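Local coordinates for protein RNA polymerase sigma factor (Bartonella quintana, PDB 5UXX) that probably binds promoter DNA and directs RNA polymerase to its target genes, as a sigma factor of the ECF subfamily, at residues R20-S25 and A120-G125; E89-H94 and D105-L110; N111-D116 and R153-E158. All coordinates share one frame; numbering follows the deposited sequence.

Interaction 1 of 3, residues R20-S25 and A120-G125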
loop_
_atom_site.group_PDB
_atom_site.type_symbol
_atom_site.label_atom_id
_atom_site.label_comp_id
_atom_site.label_asym_id
_atom_site.label_seq_id
_atom_site.Cartn_x
_atom_site.Cartn_y
_atom_site.Cartn_z
ATOM N N ARG A 20 6.567 -0.598 -0.001
ATOM C CA ARG A 20 6.738 0.841 -0.156
ATOM C C ARG A 20 5.682 1.428 -1.088
ATOM O O ARG A 20 5.148 2.509 -0.832
ATOM C CB ARG A 20 8.140 1.159 -0.682
ATOM C CG ARG A 20 8.373 2.631 -0.982
ATOM C CD ARG A 20 9.798 2.882 -1.446
ATOM N NE ARG A 20 9.975 4.231 -1.973
ATOM C CZ ARG A 20 9.737 4.576 -3.234
ATOM N NH1 ARG A 20 9.315 3.669 -4.104
ATOM N NH2 ARG A 20 9.924 5.829 -3.627
ATOM N N ALA A 21 5.387 0.711 -2.169
ATOM C CA ALA A 21 4.372 1.140 -3.126
ATOM C C ALA A 21 2.996 1.193 -2.471
ATOM O O ALA A 21 2.177 2.056 -2.788
ATOM C CB ALA A 21 4.350 0.212 -4.331
ATOM N N PHE A 22 2.752 0.259 -1.558
ATOM C CA PHE A 22 1.500 0.208 -0.816
ATOM C C PHE A 22 1.356 1.425 0.089
ATOM O O PHE A 22 0.279 2.013 0.187
ATOM C CB PHE A 22 1.420 -1.080 0.006
ATOM C CG PHE A 22 0.132 -1.244 0.762
ATOM C CD1 PHE A 22 -1.086 -1.182 0.105
ATOM C CD2 PHE A 22 0.141 -1.475 2.128
ATOM C CE1 PHE A 22 -2.272 -1.336 0.799
ATOM C CE2 PHE A 22 -1.042 -1.631 2.828
ATOM C CZ PHE A 22 -2.251 -1.563 2.161
ATOM N N ALA A 23 2.450 1.797 0.746
ATOM C CA ALA A 23 2.458 2.941 1.648
ATOM C C ALA A 23 2.199 4.245 0.899
ATOM O O ALA A 23 1.440 5.096 1.362
ATOM C CB ALA A 23 3.780 3.016 2.394
ATOM N N ILE A 24 2.835 4.395 -0.259
ATOM C CA ILE A 24 2.674 5.594 -1.074
ATOM C C ILE A 24 1.248 5.694 -1.617
ATOM O O ILE A 24 0.652 6.771 -1.628
ATOM C CB ILE A 24 3.688 5.615 -2.239
ATOM C CG1 ILE A 24 5.100 5.856 -1.700
ATOM C CG2 ILE A 24 3.327 6.685 -3.257
ATOM C CD1 ILE A 24 6.195 5.648 -2.721
ATOM N N SER A 25 0.702 4.560 -2.047
ATOM C CA SER A 25 -0.668 4.508 -2.547
ATOM C C SER A 25 -1.673 4.851 -1.452
ATOM O O SER A 25 -2.717 5.451 -1.714
ATOM C CB SER A 25 -0.976 3.122 -3.120
ATOM O OG SER A 25 -0.075 2.784 -4.159
ATOM N N ALA A 120 -8.869 -1.128 -0.840
ATOM C CA ALA A 120 -9.381 -2.348 -1.457
ATOM C C ALA A 120 -8.907 -2.503 -2.900
ATOM O O ALA A 120 -8.464 -3.579 -3.301
ATOM C CB ALA A 120 -10.900 -2.370 -1.397
ATOM N N ILE A 121 -8.997 -1.427 -3.677
ATOM C CA ILE A 121 -8.640 -1.485 -5.090
ATOM C C ILE A 121 -7.126 -1.612 -5.268
ATOM O O ILE A 121 -6.656 -2.151 -6.268
ATOM C CB ILE A 121 -9.166 -0.247 -5.864
ATOM C CG1 ILE A 121 -9.100 -0.486 -7.374
ATOM C CG2 ILE A 121 -8.413 1.017 -5.471
ATOM C CD1 ILE A 121 -9.973 -1.625 -7.848
ATOM N N ILE A 122 -6.365 -1.125 -4.292
ATOM C CA ILE A 122 -4.913 -1.276 -4.315
ATOM C C ILE A 122 -4.517 -2.711 -3.977
ATOM O O ILE A 122 -3.692 -3.314 -4.662
ATOM C CB ILE A 122 -4.223 -0.302 -3.337
ATOM C CG1 ILE A 122 -4.324 1.132 -3.858
ATOM C CG2 ILE A 122 -2.761 -0.672 -3.149
ATOM C CD1 ILE A 122 -3.727 1.323 -5.237
ATOM N N LEU A 123 -5.114 -3.253 -2.919
ATOM C CA LEU A 123 -4.823 -4.616 -2.483
ATOM C C LEU A 123 -5.178 -5.641 -3.554
ATOM O O LEU A 123 -4.422 -6.581 -3.803
ATOM C CB LEU A 123 -5.575 -4.938 -1.189
ATOM C CG LEU A 123 -5.089 -4.253 0.089
ATOM C CD1 LEU A 123 -6.015 -4.580 1.246
ATOM C CD2 LEU A 123 -3.663 -4.664 0.412
ATOM N N ILE A 124 -6.330 -5.453 -4.187
ATOM C CA ILE A 124 -6.822 -6.396 -5.185
ATOM C C ILE A 124 -6.274 -6.104 -6.580
ATOM O O ILE A 124 -5.794 -7.006 -7.269
ATOM C CB ILE A 124 -8.364 -6.383 -5.240
ATOM C CG1 ILE A 124 -8.944 -6.914 -3.929
ATOM C CG2 ILE A 124 -8.867 -7.214 -6.409
ATOM C CD1 ILE A 124 -8.627 -8.372 -3.672
ATOM N N GLY A 125 -6.339 -4.843 -6.989
ATOM C CA GLY A 125 -5.975 -4.460 -8.341
ATOM C C GLY A 125 -4.494 -4.241 -8.585
ATOM O O GLY A 125 -4.052 -4.235 -9.732
#

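Interaction 2 of 3, residues E89-H94 and D105-L110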
loop_
_atom_site.group_PDB
_atom_site.type_symbol
_atom_site.label_atom_id
_atom_site.label_comp_id
_atom_site.label_asym_id
_atom_site.label_seq_id
_atom_site.Cartn_x
_atom_site.Cartn_y
_atom_site.Cartn_z
ATOM N N GLU A 89 -3.632 17.517 2.684
ATOM C CA GLU A 89 -3.510 16.432 1.722
ATOM C C GLU A 89 -2.568 16.855 0.602
ATOM O O GLU A 89 -2.806 17.858 -0.070
ATOM C CB GLU A 89 -4.885 16.062 1.168
ATOM C CG GLU A 89 -4.945 14.738 0.437
ATOM C CD GLU A 89 -6.370 14.287 0.193
ATOM O OE1 GLU A 89 -7.254 14.648 0.999
ATOM O OE2 GLU A 89 -6.610 13.580 -0.804
ATOM N N SER A 90 -1.500 16.092 0.400
ATOM C CA SER A 90 -0.491 16.459 -0.586
ATOM C C SER A 90 -0.095 15.298 -1.493
ATOM O O SER A 90 0.041 14.160 -1.045
ATOM C CB SER A 90 0.751 17.015 0.115
ATOM O OG SER A 90 1.310 16.060 0.998
ATOM N N VAL A 91 0.085 15.602 -2.775
ATOM C CA VAL A 91 0.518 14.614 -3.755
ATOM C C VAL A 91 1.786 15.085 -4.461
ATOM O O VAL A 91 1.814 16.167 -5.050
ATOM C CB VAL A 91 -0.575 14.336 -4.806
ATOM C CG1 VAL A 91 -0.044 13.418 -5.897
ATOM C CG2 VAL A 91 -1.808 13.737 -4.146
ATOM N N ALA A 92 2.834 14.270 -4.397
ATOM C CA ALA A 92 4.100 14.604 -5.036
ATOM C C ALA A 92 4.815 13.351 -5.534
ATOM O O ALA A 92 5.613 12.751 -4.815
ATOM C CB ALA A 92 4.991 15.376 -4.074
ATOM N N ILE A 93 4.522 12.965 -6.772
ATOM C CA ILE A 93 5.138 11.790 -7.375
ATOM C C ILE A 93 5.887 12.144 -8.656
ATOM O O ILE A 93 5.324 12.760 -9.563
ATOM C CB ILE A 93 4.094 10.704 -7.692
ATOM C CG1 ILE A 93 3.315 10.328 -6.430
ATOM C CG2 ILE A 93 4.767 9.476 -8.287
ATOM C CD1 ILE A 93 2.262 9.269 -6.659
ATOM N N HIS A 94 7.160 11.765 -8.714
ATOM C CA HIS A 94 7.973 11.957 -9.909
ATOM C C HIS A 94 7.345 11.244 -11.103
ATOM O O HIS A 94 6.870 10.115 -10.969
ATOM C CB HIS A 94 9.399 11.448 -9.671
ATOM C CG HIS A 94 10.364 11.808 -10.757
ATOM N ND1 HIS A 94 10.335 11.227 -12.005
ATOM C CD2 HIS A 94 11.390 12.695 -10.780
ATOM C CE1 HIS A 94 11.299 11.736 -12.751
ATOM N NE2 HIS A 94 11.953 12.630 -12.031
ATOM N N ASP A 105 -1.608 12.371 -11.516
ATOM C CA ASP A 105 -3.044 12.386 -11.774
ATOM C C ASP A 105 -3.729 11.144 -11.207
ATOM O O ASP A 105 -4.816 11.232 -10.636
ATOM C CB ASP A 105 -3.311 12.497 -13.277
ATOM C CG ASP A 105 -4.788 12.587 -13.603
ATOM O OD1 ASP A 105 -5.396 13.643 -13.327
ATOM O OD2 ASP A 105 -5.341 11.603 -14.137
ATOM N N PHE A 106 -3.089 9.990 -11.373
ATOM C CA PHE A 106 -3.639 8.729 -10.883
ATOM C C PHE A 106 -3.748 8.724 -9.361
ATOM O O PHE A 106 -4.740 8.255 -8.803
ATOM C CB PHE A 106 -2.780 7.551 -11.351
ATOM C CG PHE A 106 -3.429 6.209 -11.144
ATOM C CD1 PHE A 106 -4.250 5.664 -12.118
ATOM C CD2 PHE A 106 -3.221 5.494 -9.975
ATOM C CE1 PHE A 106 -4.848 4.431 -11.931
ATOM C CE2 PHE A 106 -3.817 4.261 -9.782
ATOM C CZ PHE A 106 -4.632 3.730 -10.762
ATOM N N LYS A 107 -2.720 9.243 -8.696
ATOM C CA LYS A 107 -2.709 9.328 -7.240
ATOM C C LYS A 107 -3.806 10.264 -6.743
ATOM O O LYS A 107 -4.473 9.980 -5.748
ATOM C CB LYS A 107 -1.339 9.797 -6.742
ATOM C CG LYS A 107 -1.251 10.030 -5.241
ATOM C CD LYS A 107 -1.671 8.804 -4.446
ATOM C CE LYS A 107 -1.510 9.046 -2.951
ATOM N NZ LYS A 107 -2.262 8.057 -2.133
ATOM N N LYS A 108 -3.986 11.379 -7.445
ATOM C CA LYS A 108 -5.048 12.326 -7.127
ATOM C C LYS A 108 -6.419 11.674 -7.276
ATOM O O LYS A 108 -7.339 11.963 -6.515
ATOM C CB LYS A 108 -4.946 13.567 -8.016
ATOM C CG LYS A 108 -3.770 14.471 -7.678
ATOM C CD LYS A 108 -3.480 15.462 -8.795
ATOM C CE LYS A 108 -4.716 16.255 -9.176
ATOM N NZ LYS A 108 -4.402 17.299 -10.190
ATOM N N ALA A 109 -6.544 10.791 -8.264
ATOM C CA ALA A 109 -7.781 10.047 -8.478
ATOM C C ALA A 109 -8.029 9.066 -7.335
ATOM O O ALA A 109 -9.157 8.926 -6.859
ATOM C CB ALA A 109 -7.735 9.314 -9.811
ATOM N N LEU A 110 -6.970 8.388 -6.904
ATOM C CA LEU A 110 -7.040 7.472 -5.769
ATOM C C LEU A 110 -7.500 8.186 -4.504
ATOM O O LEU A 110 -8.256 7.633 -3.704
ATOM C CB LEU A 110 -5.682 6.814 -5.524
ATOM C CG LEU A 110 -5.229 5.737 -6.510
ATOM C CD1 LEU A 110 -3.801 5.312 -6.206
ATOM C CD2 LEU A 110 -6.168 4.541 -6.464
#

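Interaction 3 of 3, residues N111-D116 and R153-E158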
loop_
_atom_site.group_PDB
_atom_site.type_symbol
_atom_site.label_atom_id
_atom_site.label_comp_id
_atom_site.label_asym_id
_atom_site.label_seq_id
_atom_site.Cartn_x
_atom_site.Cartn_y
_atom_site.Cartn_z
ATOM N N ASN A 111 -7.036 9.418 -4.329
ATOM C CA ASN A 111 -7.373 10.207 -3.152
ATOM C C ASN A 111 -8.822 10.694 -3.164
ATOM O O ASN A 111 -9.360 11.080 -2.127
ATOM C CB ASN A 111 -6.421 11.398 -3.032
ATOM C CG ASN A 111 -5.036 10.991 -2.561
ATOM O OD1 ASN A 111 -4.761 9.809 -2.352
ATOM N ND2 ASN A 111 -4.159 11.972 -2.388
HETATM N N MSE A 112 -9.445 10.676 -4.338
HETATM C CA MSE A 112 -10.853 11.042 -4.462
HETATM C C MSE A 112 -11.746 9.944 -3.899
HETATM O O MSE A 112 -12.891 10.189 -3.522
HETATM C CB MSE A 112 -11.217 11.315 -5.923
HETATM C CG MSE A 112 -10.521 12.517 -6.532
HETATM SE SE MSE A 112 -11.166 14.202 -5.802
HETATM C CE MSE A 112 -13.016 14.109 -6.415
ATOM N N LEU A 113 -11.213 8.727 -3.853
ATOM C CA LEU A 113 -11.938 7.589 -3.305
ATOM C C LEU A 113 -12.027 7.678 -1.788
ATOM O O LEU A 113 -11.274 8.418 -1.155
ATOM C CB LEU A 113 -11.261 6.275 -3.706
ATOM C CG LEU A 113 -11.048 6.008 -5.196
ATOM C CD1 LEU A 113 -10.279 4.710 -5.399
ATOM C CD2 LEU A 113 -12.377 5.967 -5.928
ATOM N N SER A 114 -12.955 6.924 -1.207
ATOM C CA SER A 114 -12.996 6.759 0.239
ATOM C C SER A 114 -11.791 5.934 0.674
ATOM O O SER A 114 -11.166 5.262 -0.147
ATOM C CB SER A 114 -14.296 6.085 0.682
ATOM O OG SER A 114 -14.329 4.726 0.280
ATOM N N ALA A 115 -11.461 5.994 1.959
ATOM C CA ALA A 115 -10.317 5.261 2.493
ATOM C C ALA A 115 -10.447 3.759 2.250
ATOM O O ALA A 115 -9.469 3.088 1.919
ATOM C CB ALA A 115 -10.158 5.544 3.978
ATOM N N ASP A 116 -11.662 3.241 2.407
ATOM C CA ASP A 116 -11.925 1.817 2.232
ATOM C C ASP A 116 -11.811 1.393 0.771
ATOM O O ASP A 116 -11.256 0.338 0.467
ATOM C CB ASP A 116 -13.309 1.461 2.776
ATOM C CG ASP A 116 -13.356 1.458 4.291
ATOM O OD1 ASP A 116 -12.292 1.276 4.919
ATOM O OD2 ASP A 116 -14.456 1.642 4.855
ATOM N N ARG A 153 -13.639 0.791 -8.621
ATOM C CA ARG A 153 -13.316 0.635 -10.033
ATOM C C ARG A 153 -14.166 1.565 -10.895
ATOM O O ARG A 153 -13.644 2.251 -11.772
ATOM C CB ARG A 153 -13.507 -0.819 -10.473
ATOM C CG ARG A 153 -13.075 -1.090 -11.905
ATOM C CD ARG A 153 -13.966 -2.121 -12.576
ATOM N NE ARG A 153 -13.743 -2.170 -14.019
ATOM C CZ ARG A 153 -14.338 -3.031 -14.839
ATOM N NH1 ARG A 153 -15.194 -3.922 -14.360
ATOM N NH2 ARG A 153 -14.076 -2.999 -16.138
ATOM N N ASN A 154 -15.469 1.595 -10.632
ATOM C CA ASN A 154 -16.384 2.429 -11.406
ATOM C C ASN A 154 -16.119 3.920 -11.217
ATOM O O ASN A 154 -16.278 4.707 -12.148
ATOM C CB ASN A 154 -17.835 2.117 -11.034
ATOM C CG ASN A 154 -18.290 0.765 -11.545
ATOM O OD1 ASN A 154 -17.720 0.220 -12.490
ATOM N ND2 ASN A 154 -19.327 0.215 -10.922
ATOM N N ARG A 155 -15.711 4.301 -10.011
ATOM C CA ARG A 155 -15.399 5.696 -9.723
ATOM C C ARG A 155 -14.104 6.127 -10.404
ATOM O O ARG A 155 -14.006 7.239 -10.924
ATOM C CB ARG A 155 -15.302 5.925 -8.214
ATOM C CG ARG A 155 -15.111 7.381 -7.825
ATOM C CD ARG A 155 -15.814 7.713 -6.519
ATOM N NE ARG A 155 -15.367 8.989 -5.967
ATOM C CZ ARG A 155 -15.724 10.179 -6.438
ATOM N NH1 ARG A 155 -16.541 10.270 -7.479
ATOM N NH2 ARG A 155 -15.263 11.284 -5.866
ATOM N N LEU A 156 -13.112 5.241 -10.402
ATOM C CA LEU A 156 -11.838 5.512 -11.059
ATOM C C LEU A 156 -12.009 5.670 -12.568
ATOM O O LEU A 156 -11.327 6.480 -13.195
ATOM C CB LEU A 156 -10.831 4.401 -10.759
ATOM C CG LEU A 156 -10.117 4.466 -9.408
ATOM C CD1 LEU A 156 -9.073 3.363 -9.301
ATOM C CD2 LEU A 156 -9.481 5.833 -9.201
ATOM N N GLN A 157 -12.920 4.890 -13.144
ATOM C CA GLN A 157 -13.191 4.955 -14.576
ATOM C C GLN A 157 -13.754 6.319 -14.965
ATOM O O GLN A 157 -13.381 6.886 -15.992
ATOM C CB GLN A 157 -14.165 3.850 -14.989
ATOM C CG GLN A 157 -13.591 2.446 -14.905
ATOM C CD GLN A 157 -14.631 1.375 -15.174
ATOM O OE1 GLN A 157 -15.804 1.534 -14.831
ATOM N NE2 GLN A 157 -14.206 0.275 -15.782
ATOM N N GLU A 158 -14.653 6.841 -14.136
ATOM C CA GLU A 158 -15.242 8.153 -14.372
ATOM C C GLU A 158 -14.229 9.260 -14.097
ATOM O O GLU A 158 -14.189 10.269 -14.800
ATOM C CB GLU A 158 -16.488 8.348 -13.504
#

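Interaction 1 of 3, residues R20-S25 and A120-G125
F22 and S25 of helix 7-26 meet I122 and L123 of helix 115-125. All four residues are buried, and the touch is purely apolar. The phenyl ring of F22 lies between the two helices. I122 CG2 comes to the edge of the ring, in its plane, 3.7 Å from F22 CD1. L123 CD2 approaches obliquely and stops 3.6 Å from F22 CE1. The other branch of I122 turns to the serine. Its CD1 rests 3.9 Å from S25 CB. F22 reaches this place because its CG stands anti to the backbone N (chi1 -178°). S25 turns its hydroxyl back to its own helix, where OG bonds A21 O at 2.7 Å. That oxygen also accepts S25 N, from the opposite face of its plane. Further out, F62 stacks on F22, and L65 also packs on F22. L123 packs on F62, I137 and C138. Another protein chain packs on A21 and S25 beside the contact. The local axes are roughly antiparallel, at 154°, and 10.7 Å apart. F22 and S25 lie in sigma-70 region 2, and I122 and L123 in region 4. The contact joins these two regions in a compact, closed form, as in ECF sigma factors bound by an inhibitor.

Interaction 2 of 3, residues E89-H94 and D105-L110
V91 and I93 press on K107 and K108 in an apolar contact between an extended linker and a helix. The linker follows helix 57-81 and runs beside helix 103-112 before the chain turns into that helix. The contact is partly buried, and no hydrogen bond joins the two segments. V91 straddles the stem of K107 with both methyls. Its CG1 lies 3.7 Å from K107 CG, and its CG2 lies 3.9 Å from the same K107 CG. CG2 also reaches K108 CG, at 4.1 Å. I93 arrives crosswise to K107, with its CD1 3.6 Å from K107 CB. V91 and I93 point to the helix, whereas A92 between them points away, the spacing of an extended chain. This linker joins region 2 to region 4 of the sigma-70 fold, and here it is laid against the first helix of region 4. Q104 holds it from the same helix: its side-chain amide bonds V91 O and I93 N. K107 does two jobs. Its CB and CG give V91 and I93 an apolar surface. A bend at chi2 (55°) then turns the rest of the chain away from the linker, toward helix 7-26. NZ ends at the C-terminal end of helix 7-26, where it bonds S25 O and S27 O, and more weakly I24 O. It also bonds N111 OD1. The positive charge probably suits the negative end of that helix. K108 adds its aliphatic start at the solvent side. F106, on another side of the helix, meets an aromatic side chain of the other protein chain.

Interaction 3 of 3, residues N111-D116 and R153-E158
R155 sets its CG anti to the backbone N (chi1 -174°), and a bend at chi2 (146°) carries the chain past L113. L113 turns its CG to the side opposite its carbonyl carbon (chi1 -56°), and its two methyls divide between R155 and L156. The contact lies in region 4 of the sigma-70 fold, a helix-turn-helix DNA-binding family. It sets the turn between helix 103-112 and helix 115-125 against the last helix, 142-159. L113 CD2 lies 3.6 Å from R155 CG, and the two side chains run past each other in opposite directions. L113 CD1 lies 4.0 Å from L156 CG, and these two side chains cross at about a right angle. The buried leucine also touches A152 and I121, so it fills the angle between the helices. S114 follows as N-cap of helix 115-125, its OG bonded to Q117 N, which caps the start of that helix. L156 also packs on an apolar side chain of the other protein chain. The selenomethionine M112 is exposed. Its CE comes 3.7 Å from R155 NH2. Its carbonyl meets the guanidinium edge in plane, with M112 O 3.5 Å from R155 NH2, a close polar approach and not a hydrogen bond.

How the interactions relate
From the N terminus, helix 7-26 comes first. Interaction 1 ties it to helix 115-125 and closes a loop that holds region 2 helices, the linker and the start of region 4. Interaction 2 is nested inside that loop: the linker at 89-94 folds onto the next helix, 103-112. Interaction 3 opens after interaction 2 has closed, so these two are in series. Its segments alternate with those of interaction 1, so the two cross. It ties the end of helix 103-112 to helix 142-159. The three centres are about 13 Å apart. L110 touches I121, I122 and L156, one methyl serving both I121 and L156, so apolar packing runs through all three.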